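Local coordinates for quinonprotein alcohol dehydrogenase-like protein (Bacteroides thetaiotaomicron VPI-5482, PDB 4R5O) that is of unknown function but binds calcium ions and joins an immunoglobulin-like beta-sandwich domain to a seven-bladed beta-propeller of the YVTN repeat family, at residues I273-V281 with P318-T328. Residues are numbered along the deposited sequence; the frame is centred on the assembly and turned at random.
Sequences IQKQKINFV and PAKGPYHSSPT
K277 reaches across with its chain extended, and its ammonium group donates to two backbone carbonyls of the 318-328 loop. K277 NZ lies 2.7 Å from H324 O, well above that carbonyl's plane. The bond from K277 NZ to S326 O is equally short, 2.7 Å, but here the donor is tilted only 25° from the carbonyl plane. With CG anti to the carbonyl carbon (chi1 -62°), the chain passes T328, whose OG1 sits 3.4 Å from K277 CB and is hydrogen-bonded to N228. Were K277 an alanine, the carbonyls of H324 and S326 would probably lose the donor they share, and the turn would be held less firmly. The polar end of Q276 is gripped more loosely: Q276 NE2 makes weak hydrogen bonds to A319 O (3.3 Å) and to its own neighbour K277 O. In the propeller, residues 275-280 link the strands 272-274 and 281-282 of two successive sheets, and the 318-328 loop, following strand 309-314, folds back over this link. Van der Waals contacts add to this: P318 CB packs 3.7 Å from the amide nitrogen Q276 NE2, the aliphatic part of K320 crosses the Q276 side chain, and T328 CG2 lies 3.8 Å from I278 CA. Within the turn at 323-326, H324 ND1 is hydrogen-bonded to Y227 OH.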
loop_
_atom_site.group_PDB
_atom_site.type_symbol
_atom_site.label_atom_id
_atom_site.label_comp_id
_atom_site.label_asym_id
_atom_site.label_seq_id
_atom_site.Cartn_x
_atom_site.Cartn_y
_atom_site.Cartn_z
ATOM N N ILE A 273 12.456 -26.403 -6.704
ATOM C CA ILE A 273 11.262 -26.665 -7.511
ATOM C C ILE A 273 10.085 -25.939 -6.892
ATOM O O ILE A 273 9.772 -26.146 -5.726
ATOM C CB ILE A 273 10.939 -28.192 -7.685
ATOM C CG1 ILE A 273 12.180 -29.122 -7.959
ATOM C CG2 ILE A 273 9.715 -28.454 -8.591
ATOM C CD1 ILE A 273 12.945 -28.859 -9.127
ATOM N N GLN A 274 9.414 -25.115 -7.682
ATOM C CA GLN A 274 8.230 -24.392 -7.246
ATOM C C GLN A 274 7.079 -24.697 -8.203
ATOM O O GLN A 274 7.268 -24.752 -9.425
ATOM C CB GLN A 274 8.510 -22.893 -7.150
ATOM C CG GLN A 274 9.537 -22.558 -6.057
ATOM C CD GLN A 274 9.844 -21.095 -5.940
ATOM O OE1 GLN A 274 9.811 -20.336 -6.926
ATOM N NE2 GLN A 274 10.265 -20.696 -4.746
ATOM N N LYS A 275 5.907 -24.986 -7.630
ATOM C CA LYS A 275 4.695 -25.311 -8.384
ATOM C C LYS A 275 3.562 -24.364 -7.976
ATOM O O LYS A 275 2.392 -24.659 -8.209
ATOM C CB LYS A 275 4.293 -26.781 -8.164
ATOM C CG LYS A 275 5.323 -27.814 -8.617
ATOM C CD LYS A 275 4.813 -29.225 -8.389
ATOM C CE LYS A 275 5.798 -30.268 -8.850
ATOM N NZ LYS A 275 5.287 -31.643 -8.610
ATOM N N GLN A 276 3.915 -23.219 -7.361
ATOM C CA GLN A 276 2.980 -22.198 -6.876
ATOM C C GLN A 276 3.688 -20.874 -6.565
ATOM O O GLN A 276 4.921 -20.819 -6.518
ATOM C CB GLN A 276 2.255 -22.681 -5.589
ATOM C CG GLN A 276 3.197 -22.796 -4.369
ATOM C CD GLN A 276 2.476 -22.947 -3.069
ATOM O OE1 GLN A 276 1.732 -23.910 -2.849
ATOM N NE2 GLN A 276 2.734 -22.022 -2.157
ATOM N N LYS A 277 2.899 -19.833 -6.246
ATOM C CA LYS A 277 3.427 -18.553 -5.815
ATOM C C LYS A 277 3.906 -18.643 -4.410
ATOM O O LYS A 277 3.134 -19.034 -3.524
ATOM C CB LYS A 277 2.388 -17.436 -5.922
ATOM C CG LYS A 277 1.877 -17.149 -7.290
ATOM C CD LYS A 277 1.012 -15.947 -7.220
ATOM C CE LYS A 277 0.412 -15.652 -8.559
ATOM N NZ LYS A 277 -0.308 -14.358 -8.545
ATOM N N ILE A 278 5.171 -18.291 -4.195
ATOM C CA ILE A 278 5.778 -18.218 -2.865
ATOM C C ILE A 278 6.855 -17.124 -2.929
ATOM O O ILE A 278 7.510 -16.930 -3.954
ATOM C CB ILE A 278 6.308 -19.570 -2.299
ATOM C CG1 ILE A 278 6.723 -19.477 -0.797
ATOM C CG2 ILE A 278 7.387 -20.151 -3.147
ATOM C CD1 ILE A 278 5.642 -18.995 0.230
ATOM N N ASN A 279 6.969 -16.368 -1.838
ATOM C CA ASN A 279 7.900 -15.266 -1.742
ATOM C C ASN A 279 9.249 -15.713 -1.160
ATOM O O ASN A 279 9.450 -16.877 -0.841
ATOM C CB ASN A 279 7.280 -14.147 -0.876
ATOM C CG ASN A 279 6.998 -14.490 0.547
ATOM O OD1 ASN A 279 6.654 -15.626 0.897
ATOM N ND2 ASN A 279 7.105 -13.484 1.399
ATOM N N PHE A 280 10.179 -14.757 -1.099
ATOM C CA PHE A 280 11.518 -14.848 -0.519
ATOM C C PHE A 280 11.594 -13.927 0.665
ATOM O O PHE A 280 11.204 -12.757 0.542
ATOM C CB PHE A 280 12.603 -14.497 -1.548
ATOM C CG PHE A 280 12.575 -15.318 -2.805
ATOM C CD1 PHE A 280 11.734 -14.983 -3.849
ATOM C CD2 PHE A 280 13.418 -16.408 -2.960
ATOM C CE1 PHE A 280 11.681 -15.767 -5.003
ATOM C CE2 PHE A 280 13.379 -17.182 -4.118
ATOM C CZ PHE A 280 12.513 -16.851 -5.136
ATOM N N VAL A 281 12.063 -14.424 1.808
ATOM C CA VAL A 281 12.162 -13.567 2.983
ATOM C C VAL A 281 13.614 -13.556 3.473
ATOM O O VAL A 281 14.282 -14.588 3.482
ATOM C CB VAL A 281 11.170 -13.962 4.131
ATOM C CG1 VAL A 281 9.719 -13.787 3.697
ATOM C CG2 VAL A 281 11.398 -15.380 4.653
ATOM N N PRO A 318 1.877 -25.822 1.685
ATOM C CA PRO A 318 1.747 -24.363 1.857
ATOM C C PRO A 318 0.473 -23.814 1.254
ATOM O O PRO A 318 -0.025 -24.369 0.277
ATOM C CB PRO A 318 2.955 -23.790 1.120
ATOM C CG PRO A 318 3.688 -24.944 0.538
ATOM C CD PRO A 318 2.840 -26.156 0.620
ATOM N N ALA A 319 -0.060 -22.722 1.845
ATOM C CA ALA A 319 -1.240 -22.016 1.351
ATOM C C ALA A 319 -0.968 -21.485 -0.041
ATOM O O ALA A 319 0.156 -21.109 -0.359
ATOM C CB ALA A 319 -1.624 -20.894 2.293
ATOM N N LYS A 320 -1.975 -21.523 -0.880
ATOM C CA LYS A 320 -1.910 -21.193 -2.297
ATOM C C LYS A 320 -3.254 -20.629 -2.776
ATOM O O LYS A 320 -4.296 -20.918 -2.188
ATOM C CB LYS A 320 -1.552 -22.514 -3.048
ATOM C CG LYS A 320 -1.767 -22.571 -4.551
ATOM C CD LYS A 320 -1.489 -23.940 -5.161
ATOM C CE LYS A 320 -1.842 -24.052 -6.641
ATOM N NZ LYS A 320 -1.203 -23.058 -7.531
ATOM N N GLY A 321 -3.196 -19.823 -3.832
ATOM C CA GLY A 321 -4.340 -19.310 -4.582
ATOM C C GLY A 321 -4.412 -20.107 -5.887
ATOM O O GLY A 321 -3.373 -20.608 -6.350
ATOM N N PRO A 322 -5.590 -20.302 -6.532
ATOM C CA PRO A 322 -5.602 -21.157 -7.749
ATOM C C PRO A 322 -5.166 -20.431 -9.048
ATOM O O PRO A 322 -4.494 -21.041 -9.890
ATOM C CB PRO A 322 -7.062 -21.601 -7.867
ATOM C CG PRO A 322 -7.852 -20.606 -7.068
ATOM C CD PRO A 322 -6.945 -19.843 -6.152
ATOM N N TYR A 323 -5.538 -19.143 -9.199
ATOM C CA TYR A 323 -5.351 -18.339 -10.403
ATOM C C TYR A 323 -4.040 -17.533 -10.440
ATOM O O TYR A 323 -3.390 -17.341 -9.414
ATOM C CB TYR A 323 -6.515 -17.338 -10.485
ATOM C CG TYR A 323 -7.836 -17.855 -9.943
ATOM C CD1 TYR A 323 -8.585 -18.793 -10.650
ATOM C CD2 TYR A 323 -8.377 -17.343 -8.765
ATOM C CE1 TYR A 323 -9.817 -19.250 -10.170
ATOM C CE2 TYR A 323 -9.623 -17.766 -8.292
ATOM C CZ TYR A 323 -10.338 -18.727 -8.995
ATOM O OH TYR A 323 -11.564 -19.159 -8.535
ATOM N N HIS A 324 -3.691 -17.027 -11.647
ATOM C CA HIS A 324 -2.552 -16.134 -11.941
ATOM C C HIS A 324 -2.682 -14.825 -11.166
ATOM O O HIS A 324 -1.676 -14.160 -10.884
ATOM C CB HIS A 324 -2.497 -15.848 -13.470
ATOM C CG HIS A 324 -1.751 -14.592 -13.860
ATOM N ND1 HIS A 324 -0.372 -14.577 -14.010
ATOM C CD2 HIS A 324 -2.219 -13.338 -14.093
ATOM C CE1 HIS A 324 -0.050 -13.324 -14.317
ATOM N NE2 HIS A 324 -1.127 -12.542 -14.379
ATOM N N SER A 325 -3.948 -14.451 -10.862
ATOM C CA SER A 325 -4.355 -13.204 -10.225
ATOM C C SER A 325 -4.406 -13.301 -8.710
ATOM O O SER A 325 -4.342 -12.264 -8.030
ATOM C CB SER A 325 -5.733 -12.802 -10.740
ATOM O OG SER A 325 -6.669 -13.861 -10.592
ATOM N N SER A 326 -4.547 -14.526 -8.188
ATOM C CA SER A 326 -4.640 -14.754 -6.751
ATOM C C SER A 326 -3.310 -14.371 -6.093
ATOM O O SER A 326 -2.257 -14.668 -6.655
ATOM C CB SER A 326 -5.037 -16.194 -6.451
ATOM O OG SER A 326 -4.236 -17.115 -7.171
ATOM N N PRO A 327 -3.325 -13.587 -4.989
ATOM C CA PRO A 327 -2.050 -13.124 -4.419
ATOM C C PRO A 327 -1.251 -14.257 -3.778
ATOM O O PRO A 327 -1.706 -15.399 -3.692
ATOM C CB PRO A 327 -2.464 -12.077 -3.369
ATOM C CG PRO A 327 -3.885 -12.281 -3.125
ATOM C CD PRO A 327 -4.490 -13.072 -4.237
ATOM N N THR A 328 0.010 -13.940 -3.428
ATOM C CA THR A 328 0.937 -14.859 -2.790
ATOM C C THR A 328 0.577 -14.899 -1.322
ATOM O O THR A 328 0.452 -13.842 -0.685
ATOM C CB THR A 328 2.378 -14.423 -3.057
ATOM O OG1 THR A 328 2.606 -14.397 -4.459
ATOM C CG2 THR A 328 3.397 -15.287 -2.370
#